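Local coordinates for protein 3-keto-5-aminohexanoate cleavage enzyme (Ralstonia eutropha, PDB 3C6C) that probably catalyses the metal-dependent cleavage of beta-keto acids such as 3-keto-5-aminohexanoate, and holds a nickel ion in this crystal, at residues A[48-53]-A[65-70]; A[82-87]-A[100-105]; A[211-216]-A[233-238]. All blocks are in the same frame, centred on the assembly; numbering follows the deposited sequence. Where two conformers were deposited one is given.

Contact 1: residues A[48-53]-A[65-70]; sequences AQIADA and AHIHVR. With NI (nickel (II) ion), chain B.
I50 reaches from helix 47-60 to the outer side of strand 64-70 and meets residues I67 to R70. The histidines H66 and H68 send their rings the other way, to a nickel ion. H66 binds the nickel through NE2 at 2.3 Å. Its CG lies anti to the backbone N (chi1 177°), which carries the ring off toward the metal. H66 ND1 makes a weak hydrogen bond to N101 OD1. I67 comes next and packs on the helix side. Its CG2 meets I50 CG2 at 4.4 Å, a loose methyl-to-methyl contact. Helix 47-60 lies between strands 23-29 and 64-70 in the chain, and the three form a beta-alpha-beta unit of the TIM barrel. The contact therefore seats a barrel helix on the strand that follows it. H68 plays two parts. Its NE2 binds the nickel at 2.3 Å, and its ND1 is hydrogen-bonded to N33 OD1, a second-shell bond that should steady the ring. With H66, E269 and three waters it gives the metal six ligands. The H66 CD2 atom lies in the plane of the H68 ring, at its edge. The carbonyl of H68 faces the helix instead. I50 CD1 lies 3.6 Å from H68 O, and I50 CG2 is 3.8 Å from the same oxygen. This buried oxygen has no hydrogen-bond partner in the model. At V69 the contact is with the backbone: I50 CD1 comes within 4.0 Å of V69 CA. An extended chi2 (169°) carries I50 CD1 out to this point. R70 is met at its backbone N, 4.2 Å from I50 CD1. Its guanidinium group runs on to the carbonyl oxygens of T31, A34 and G75.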
loop_
_atom_site.group_PDB
_atom_site.type_symbol
_atom_site.label_atom_id
_atom_site.label_comp_id
_atom_site.label_asym_id
_atom_site.label_seq_id
_atom_site.Cartn_x
_atom_site.Cartn_y
_atom_site.Cartn_z
ATOM N N ALA A 48 -28.728 -1.675 -35.181
ATOM C CA ALA A 48 -27.978 -0.990 -36.218
ATOM C C ALA A 48 -27.142 0.120 -35.567
ATOM O O ALA A 48 -25.979 0.315 -35.912
ATOM C CB ALA A 48 -28.910 -0.403 -37.316
ATOM N N GLN A 49 -27.744 0.833 -34.626
ATOM C CA GLN A 49 -27.051 1.944 -33.934
ATOM C C GLN A 49 -25.913 1.398 -33.075
ATOM O O GLN A 49 -24.817 1.987 -32.956
ATOM C CB GLN A 49 -28.015 2.757 -33.074
ATOM C CG GLN A 49 -28.960 3.623 -33.894
ATOM C CD GLN A 49 -30.161 4.080 -33.130
ATOM O OE1 GLN A 49 -30.451 3.583 -32.045
ATOM N NE2 GLN A 49 -30.912 5.013 -33.716
ATOM N N ILE A 50 -26.180 0.253 -32.482
ATOM C CA ILE A 50 -25.202 -0.389 -31.572
ATOM C C ILE A 50 -24.009 -0.913 -32.372
ATOM O O ILE A 50 -22.875 -0.714 -32.000
ATOM C CB ILE A 50 -25.870 -1.503 -30.720
ATOM C CG1 ILE A 50 -26.866 -0.870 -29.746
ATOM C CG2 ILE A 50 -24.842 -2.329 -29.967
ATOM C CD1 ILE A 50 -27.787 -1.818 -29.022
ATOM N N ALA A 51 -24.290 -1.537 -33.511
ATOM C CA ALA A 51 -23.241 -1.979 -34.434
ATOM C C ALA A 51 -22.464 -0.773 -34.931
ATOM O O ALA A 51 -21.236 -0.789 -34.984
ATOM C CB ALA A 51 -23.818 -2.812 -35.640
ATOM N N ASP A 52 -23.187 0.274 -35.314
ATOM C CA ASP A 52 -22.545 1.492 -35.834
ATOM C C ASP A 52 -21.555 2.031 -34.788
ATOM O O ASP A 52 -20.459 2.484 -35.114
ATOM C CB ASP A 52 -23.579 2.601 -36.159
ATOM C CG ASP A 52 -24.322 2.366 -37.486
ATOM O OD1 ASP A 52 -23.960 1.437 -38.238
ATOM O OD2 ASP A 52 -25.290 3.127 -37.747
ATOM N N ALA A 53 -21.947 1.928 -33.524
ATOM C CA ALA A 53 -21.144 2.450 -32.396
ATOM C C ALA A 53 -19.882 1.601 -32.227
ATOM O O ALA A 53 -18.817 2.111 -31.912
ATOM C CB ALA A 53 -21.974 2.485 -31.088
ATOM N N ALA A 65 -15.010 -4.397 -28.542
ATOM C CA ALA A 65 -16.342 -3.804 -28.294
ATOM C C ALA A 65 -17.131 -4.683 -27.330
ATOM O O ALA A 65 -17.341 -5.874 -27.603
ATOM C CB ALA A 65 -17.139 -3.618 -29.604
ATOM N N HIS A 66 -17.545 -4.077 -26.232
ATOM C CA HIS A 66 -18.434 -4.716 -25.252
ATOM C C HIS A 66 -19.871 -4.292 -25.533
ATOM O O HIS A 66 -20.221 -3.115 -25.544
ATOM C CB HIS A 66 -18.005 -4.405 -23.818
ATOM C CG HIS A 66 -18.916 -4.973 -22.775
ATOM N ND1 HIS A 66 -18.952 -6.316 -22.454
ATOM C CD2 HIS A 66 -19.881 -4.384 -22.028
ATOM C CE1 HIS A 66 -19.851 -6.511 -21.499
ATOM N NE2 HIS A 66 -20.426 -5.352 -21.222
ATOM N N ILE A 67 -20.690 -5.306 -25.792
ATOM C CA ILE A 67 -22.022 -5.159 -26.371
ATOM C C ILE A 67 -23.152 -5.681 -25.473
ATOM O O ILE A 67 -23.100 -6.796 -24.930
ATOM C CB ILE A 67 -22.068 -5.942 -27.720
ATOM C CG1 ILE A 67 -21.144 -5.298 -28.751
ATOM C CG2 ILE A 67 -23.510 -6.102 -28.246
ATOM C CD1 ILE A 67 -20.736 -6.301 -29.851
ATOM N N HIS A 68 -24.106 -4.791 -25.283
ATOM C CA HIS A 68 -25.447 -5.097 -24.769
ATOM C C HIS A 68 -26.414 -4.782 -25.893
ATOM O O HIS A 68 -26.089 -4.090 -26.852
ATOM C CB HIS A 68 -25.858 -4.186 -23.609
ATOM C CG HIS A 68 -25.166 -4.460 -22.311
ATOM N ND1 HIS A 68 -25.842 -4.852 -21.177
ATOM C CD2 HIS A 68 -23.869 -4.335 -21.956
ATOM C CE1 HIS A 68 -24.981 -4.999 -20.188
ATOM N NE2 HIS A 68 -23.775 -4.695 -20.635
ATOM N N VAL A 69 -27.625 -5.276 -25.735
ATOM C CA VAL A 69 -28.743 -4.891 -26.605
ATOM C C VAL A 69 -29.838 -4.264 -25.764
ATOM O O VAL A 69 -29.897 -4.460 -24.546
ATOM C CB VAL A 69 -29.314 -6.095 -27.438
ATOM C CG1 VAL A 69 -28.249 -6.559 -28.428
ATOM C CG2 VAL A 69 -29.823 -7.227 -26.546
ATOM N N ARG A 70 -30.643 -3.439 -26.427
ATOM C CA ARG A 70 -31.738 -2.721 -25.800
ATOM C C ARG A 70 -33.040 -3.006 -26.534
ATOM O O ARG A 70 -33.054 -3.334 -27.730
ATOM C CB ARG A 70 -31.449 -1.207 -25.816
ATOM C CG ARG A 70 -30.350 -0.759 -24.864
ATOM C CD ARG A 70 -30.075 0.756 -24.978
ATOM N NE ARG A 70 -29.016 1.148 -24.052
ATOM C CZ ARG A 70 -29.208 1.566 -22.805
ATOM N NH1 ARG A 70 -30.441 1.641 -22.294
ATOM N NH2 ARG A 70 -28.167 1.885 -22.046
HETATM NI NI NI B . -21.734 -4.669 -19.512
HETATM O O HOH W 1 -22.909 -4.224 -17.720
HETATM O O HOH W 2 -21.849 -6.650 -18.821
HETATM O O HOH W 3 -19.943 -4.740 -17.921
#

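Contact 2: residues A[82-87]-A[100-105]; sequences VLFKEV and LNLTCG
F84 and L102 mark the closest approach of helix 81-92 to strand 99-103, with F84 CA and L102 CA 8.2 Å apart. The phenyl ring of F84 does most of the bridging. F84 CD1 meets L102 CD1 at 4.2 Å, obliquely to the ring, and the two side chains run past each other in opposite directions. At the far end of the ring, F84 CZ lies 3.7 Å from T103 CG2. This methyl sits at the edge of the ring, near its plane, and the two side chains cross at about a right angle. T103 turns OG1 anti to its backbone N (chi1 -173°), and this sets CG2 against the phenyl. The hydroxyl instead takes a weak hydrogen bond from G105 N, at 3.3 Å from T103 OG1. The ring of H135 also meets that of F84. The pair belongs to the outer layer of the TIM barrel, where helices pack on the parallel strands. The T103 side chain lies about 4 Å from the nickel ion at nearest atoms. No hydrogen bond joins the two segments, so helix and strand meet here by apolar packing alone.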
loop_
_atom_site.group_PDB
_atom_site.type_symbol
_atom_site.label_atom_id
_atom_site.label_comp_id
_atom_site.label_asym_id
_atom_site.label_seq_id
_atom_site.Cartn_x
_atom_site.Cartn_y
_atom_site.Cartn_z
ATOM N N VAL A 82 -32.060 -12.603 -30.610
ATOM C CA VAL A 82 -32.265 -12.156 -31.991
ATOM C C VAL A 82 -31.583 -10.812 -32.228
ATOM O O VAL A 82 -30.964 -10.564 -33.274
ATOM C CB VAL A 82 -33.768 -12.039 -32.364
ATOM C CG1 VAL A 82 -33.938 -11.410 -33.755
ATOM C CG2 VAL A 82 -34.428 -13.421 -32.311
ATOM N N LEU A 83 -31.656 -9.976 -31.206
ATOM C CA LEU A 83 -31.066 -8.642 -31.266
ATOM C C LEU A 83 -29.549 -8.743 -31.228
ATOM O O LEU A 83 -28.833 -8.051 -31.975
ATOM C CB LEU A 83 -31.574 -7.758 -30.130
ATOM C CG LEU A 83 -33.088 -7.490 -30.146
ATOM C CD1 LEU A 83 -33.399 -6.545 -28.970
ATOM C CD2 LEU A 83 -33.529 -6.915 -31.520
ATOM N N PHE A 84 -29.053 -9.630 -30.376
ATOM C CA PHE A 84 -27.595 -9.861 -30.269
ATOM C C PHE A 84 -27.056 -10.316 -31.640
ATOM O O PHE A 84 -26.032 -9.844 -32.110
ATOM C CB PHE A 84 -27.220 -10.908 -29.210
ATOM C CG PHE A 84 -27.126 -10.374 -27.795
ATOM C CD1 PHE A 84 -26.062 -9.569 -27.392
ATOM C CD2 PHE A 84 -28.094 -10.695 -26.870
ATOM C CE1 PHE A 84 -25.965 -9.101 -26.092
ATOM C CE2 PHE A 84 -27.997 -10.240 -25.547
ATOM C CZ PHE A 84 -26.925 -9.428 -25.176
ATOM N N LYS A 85 -27.780 -11.249 -32.254
ATOM C CA LYS A 85 -27.363 -11.815 -33.553
ATOM C C LYS A 85 -27.304 -10.741 -34.633
ATOM O O LYS A 85 -26.394 -10.704 -35.461
ATOM C CB LYS A 85 -28.260 -12.996 -33.963
ATOM C CG LYS A 85 -27.892 -13.631 -35.309
ATOM C CD LYS A 85 -26.565 -14.347 -35.249
ATOM C CE LYS A 85 -26.471 -15.478 -36.292
ATOM N NZ LYS A 85 -26.646 -15.039 -37.699
ATOM N N GLU A 86 -28.264 -9.837 -34.610
ATOM C CA GLU A 86 -28.307 -8.752 -35.599
ATOM C C GLU A 86 -27.090 -7.840 -35.410
ATOM O O GLU A 86 -26.441 -7.431 -36.373
ATOM C CB GLU A 86 -29.600 -7.923 -35.512
ATOM C CG GLU A 86 -29.647 -6.840 -36.592
ATOM C CD GLU A 86 -30.866 -5.967 -36.563
ATOM O OE1 GLU A 86 -31.876 -6.360 -35.935
ATOM O OE2 GLU A 86 -30.788 -4.864 -37.159
ATOM N N VAL A 87 -26.764 -7.556 -34.151
ATOM C CA VAL A 87 -25.621 -6.664 -33.881
ATOM C C VAL A 87 -24.340 -7.299 -34.422
ATOM O O VAL A 87 -23.576 -6.667 -35.141
ATOM C CB VAL A 87 -25.425 -6.298 -32.383
ATOM C CG1 VAL A 87 -24.040 -5.599 -32.175
ATOM C CG2 VAL A 87 -26.589 -5.382 -31.885
ATOM N N LEU A 100 -15.143 -8.988 -30.399
ATOM C CA LEU A 100 -16.466 -8.868 -29.777
ATOM C C LEU A 100 -16.521 -9.517 -28.397
ATOM O O LEU A 100 -16.093 -10.642 -28.191
ATOM C CB LEU A 100 -17.554 -9.477 -30.661
ATOM C CG LEU A 100 -17.670 -8.967 -32.083
ATOM C CD1 LEU A 100 -18.781 -9.682 -32.837
ATOM C CD2 LEU A 100 -17.835 -7.459 -32.069
ATOM N N ASN A 101 -17.054 -8.734 -27.471
ATOM C CA ASN A 101 -17.283 -9.124 -26.062
ATOM C C ASN A 101 -18.763 -8.892 -25.740
ATOM O O ASN A 101 -19.235 -7.759 -25.576
ATOM C CB ASN A 101 -16.325 -8.332 -25.144
ATOM C CG ASN A 101 -16.589 -8.546 -23.638
ATOM O OD1 ASN A 101 -17.559 -9.176 -23.239
ATOM N ND2 ASN A 101 -15.718 -7.975 -22.796
ATOM N N LEU A 102 -19.518 -9.976 -25.726
ATOM C CA LEU A 102 -20.943 -9.880 -25.426
ATOM C C LEU A 102 -21.194 -10.015 -23.938
ATOM O O LEU A 102 -20.613 -10.853 -23.255
ATOM C CB LEU A 102 -21.763 -10.954 -26.158
ATOM C CG LEU A 102 -21.745 -10.950 -27.687
ATOM C CD1 LEU A 102 -22.759 -12.000 -28.224
ATOM C CD2 LEU A 102 -21.892 -9.550 -28.297
ATOM N N THR A 103 -22.072 -9.151 -23.437
ATOM C CA THR A 103 -22.477 -9.261 -22.049
ATOM C C THR A 103 -23.144 -10.620 -21.813
ATOM O O THR A 103 -23.940 -11.115 -22.620
ATOM C CB THR A 103 -23.437 -8.132 -21.595
ATOM O OG1 THR A 103 -23.645 -8.254 -20.178
ATOM C CG2 THR A 103 -24.795 -8.225 -22.335
ATOM N N CYS A 104 -22.789 -11.202 -20.682
ATOM C CA CYS A 104 -23.489 -12.374 -20.179
ATOM C C CYS A 104 -23.760 -12.216 -18.693
ATOM O O CYS A 104 -23.808 -13.200 -17.953
ATOM C CB CYS A 104 -22.692 -13.636 -20.476
ATOM S SG CYS A 104 -23.743 -15.111 -20.567
ATOM N N GLY A 105 -23.894 -10.954 -18.291
ATOM C CA GLY A 105 -24.228 -10.557 -16.911
ATOM C C GLY A 105 -25.712 -10.700 -16.619
ATOM O O GLY A 105 -26.189 -10.660 -15.480
#

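Contact 3: residues A[211-216]-A[233-238]; sequences FQMVLG and NLIPAN
F211 and M213, on barrel strand 210-214, pack against I235 and P236 in the loop between helix 225-232 and strand 240-244. This loop belongs to a beta-alpha-beta unit and brings the chain back to the sheet. F211 and I235 are the nearest pair of the two backbones, with F211 CA and I235 CA 7.7 Å apart. I235 serves two neighbours. Its CD1 lies 4.0 Å from F211 CB, at the root of the aromatic side chain, and 4.1 Å from M213 CE. The other branch, I235 CG2, meets F211 CD1 at 4.0 Å. The side chains of F211 and I235 slide past each other in opposite directions. In I235, CG1 is anti to the carbonyl carbon (chi1 -71°). This branch carries CD1 to both F211 and M213, while CG2 meets F211 alone. M213 is deposited as selenomethionine. Its chain is extended beyond CG (chi2 175°), which takes the CE methyl out to I235. P236 meets the outer part of the phenyl ring: P236 CD is 3.7 Å from F211 CE1 and 3.9 Å from F211 CZ. The proline crosses the aromatic side chain at about a right angle. In the TIM barrel such helix-to-strand loops lie at the N-terminal ends of the strands, and the nickel is at the other end. The M213 side chain is about 14 Å from the nickel at nearest atoms. Strands 210-214 and 240-244 are parallel neighbours, joined by backbone hydrogen bonds from F211 to Q240 and A242 and from M213 to A242. Helix 190-201 adds a further wall: I200 touches F211, while K197 touches P236 and its NZ is hydrogen-bonded to L234 O.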
loop_
_atom_site.group_PDB
_atom_site.type_symbol
_atom_site.label_atom_id
_atom_site.label_comp_id
_atom_site.label_asym_id
_atom_site.label_seq_id
_atom_site.Cartn_x
_atom_site.Cartn_y
_atom_site.Cartn_z
ATOM N N PHE A 211 -9.326 -10.903 -16.225
ATOM C CA PHE A 211 -9.988 -10.306 -15.067
ATOM C C PHE A 211 -10.232 -8.806 -15.345
ATOM O O PHE A 211 -9.387 -8.104 -15.908
ATOM C CB PHE A 211 -9.148 -10.381 -13.798
ATOM C CG PHE A 211 -9.024 -11.757 -13.189
ATOM C CD1 PHE A 211 -8.141 -12.672 -13.713
ATOM C CD2 PHE A 211 -9.724 -12.091 -12.037
ATOM C CE1 PHE A 211 -7.995 -13.907 -13.135
ATOM C CE2 PHE A 211 -9.586 -13.347 -11.450
ATOM C CZ PHE A 211 -8.715 -14.243 -12.004
ATOM N N GLN A 212 -11.383 -8.341 -14.923
ATOM C CA GLN A 212 -11.656 -6.898 -14.912
ATOM C C GLN A 212 -12.300 -6.429 -13.636
ATOM O O GLN A 212 -13.336 -6.926 -13.207
ATOM C CB GLN A 212 -12.525 -6.483 -16.088
ATOM C CG GLN A 212 -12.919 -5.018 -16.083
ATOM C CD GLN A 212 -13.383 -4.538 -17.450
ATOM O OE1 GLN A 212 -12.687 -3.760 -18.106
ATOM N NE2 GLN A 212 -14.556 -5.012 -17.889
HETATM N N MSE A 213 -11.689 -5.405 -13.066
HETATM C CA MSE A 213 -12.241 -4.736 -11.882
HETATM C C MSE A 213 -13.257 -3.676 -12.279
HETATM O O MSE A 213 -12.938 -2.725 -13.002
HETATM C CB MSE A 213 -11.157 -4.005 -11.077
HETATM C CG MSE A 213 -9.925 -4.771 -10.796
HETATM SE SE MSE A 213 -8.697 -3.556 -9.909
HETATM C CE MSE A 213 -7.286 -4.576 -10.183
ATOM N N VAL A 214 -14.474 -3.887 -11.803
ATOM C CA VAL A 214 -15.547 -2.899 -11.818
ATOM C C VAL A 214 -15.402 -2.016 -10.585
ATOM O O VAL A 214 -15.521 -2.484 -9.446
ATOM C CB VAL A 214 -16.960 -3.573 -11.838
ATOM C CG1 VAL A 214 -18.063 -2.495 -11.978
ATOM C CG2 VAL A 214 -17.049 -4.612 -12.994
ATOM N N LEU A 215 -15.110 -0.737 -10.806
ATOM C CA LEU A 215 -14.856 0.197 -9.700
ATOM C C LEU A 215 -15.895 1.302 -9.586
ATOM O O LEU A 215 -16.291 1.916 -10.549
ATOM C CB LEU A 215 -13.446 0.814 -9.799
ATOM C CG LEU A 215 -12.257 -0.156 -9.855
ATOM C CD1 LEU A 215 -10.969 0.583 -10.177
ATOM C CD2 LEU A 215 -12.132 -0.947 -8.526
ATOM N N GLY A 216 -16.308 1.532 -8.361
ATOM C CA GLY A 216 -17.249 2.587 -8.016
ATOM C C GLY A 216 -18.714 2.260 -8.129
ATOM O O GLY A 216 -19.569 3.150 -8.055
ATOM N N ASN A 233 -2.772 -6.908 -7.009
ATOM C CA ASN A 233 -1.758 -7.787 -6.421
ATOM C C ASN A 233 -2.323 -9.179 -6.092
ATOM O O ASN A 233 -1.557 -10.110 -5.842
ATOM C CB ASN A 233 -1.065 -7.106 -5.227
ATOM C CG ASN A 233 -0.239 -5.859 -5.644
ATOM O OD1 ASN A 233 0.037 -5.626 -6.822
ATOM N ND2 ASN A 233 0.133 -5.052 -4.662
ATOM N N LEU A 234 -3.652 -9.305 -6.136
ATOM C CA LEU A 234 -4.346 -10.601 -5.921
ATOM C C LEU A 234 -4.548 -11.372 -7.211
ATOM O O LEU A 234 -4.867 -12.563 -7.210
ATOM C CB LEU A 234 -5.719 -10.397 -5.296
ATOM C CG LEU A 234 -5.754 -9.768 -3.898
ATOM C CD1 LEU A 234 -7.223 -9.525 -3.458
ATOM C CD2 LEU A 234 -5.018 -10.633 -2.889
ATOM N N ILE A 235 -4.394 -10.669 -8.316
ATOM C CA ILE A 235 -4.620 -11.273 -9.654
ATOM C C ILE A 235 -3.419 -12.135 -10.085
ATOM O O ILE A 235 -2.257 -11.744 -9.905
ATOM C CB ILE A 235 -5.022 -10.205 -10.695
ATOM C CG1 ILE A 235 -6.437 -9.730 -10.368
ATOM C CG2 ILE A 235 -5.015 -10.803 -12.110
ATOM C CD1 ILE A 235 -6.885 -8.534 -11.132
ATOM N N PRO A 236 -3.681 -13.332 -10.635
ATOM C CA PRO A 236 -2.535 -14.165 -11.051
ATOM C C PRO A 236 -1.589 -13.501 -12.034
ATOM O O PRO A 236 -1.986 -12.749 -12.903
ATOM C CB PRO A 236 -3.200 -15.417 -11.675
ATOM C CG PRO A 236 -4.582 -15.410 -11.202
ATOM C CD PRO A 236 -4.965 -13.986 -10.930
ATOM N N ALA A 237 -0.311 -13.804 -11.865
ATOM C CA ALA A 237 0.730 -13.170 -12.675
ATOM C C ALA A 237 0.579 -13.412 -14.177
ATOM O O ALA A 237 0.974 -12.584 -14.996
ATOM C CB ALA A 237 2.105 -13.592 -12.213
ATOM N N ASN A 238 -0.017 -14.530 -14.527
ATOM C CA ASN A 238 -0.141 -14.931 -15.943
ATOM C C ASN A 238 -1.410 -14.404 -16.611
ATOM O O ASN A 238 -1.710 -14.682 -17.781
ATOM C CB ASN A 238 -0.095 -16.460 -16.090
ATOM C CG ASN A 238 -1.359 -17.148 -15.602
ATOM O OD1 ASN A 238 -1.950 -16.749 -14.609
ATOM N ND2 ASN A 238 -1.774 -18.200 -16.305
#

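How the contacts relate
The three contacts follow one another along the chain; none nests in or crosses another. Contact 1 closes the loop made by the rest of helix 47-60 and the turn into strand 64-70. Contact 2 likewise closes the rest of helix 81-92 and the turn into strand 99-103. Contact 3 comes later and ties strand 210-214 to the loop ahead of strand 240-244. Contacts 1 and 2 touch: strands 64-70 and 99-103 are parallel neighbours, with probable hydrogen bonds I67 N to N101 O and N101 N to A65 O. H68 and T103 also pack together beside the nickel. Contact 3 lies on the opposite side of the chain's centre, about 26 Å and 24 Å from the other two between centres, yet reaches the same barrel sheet.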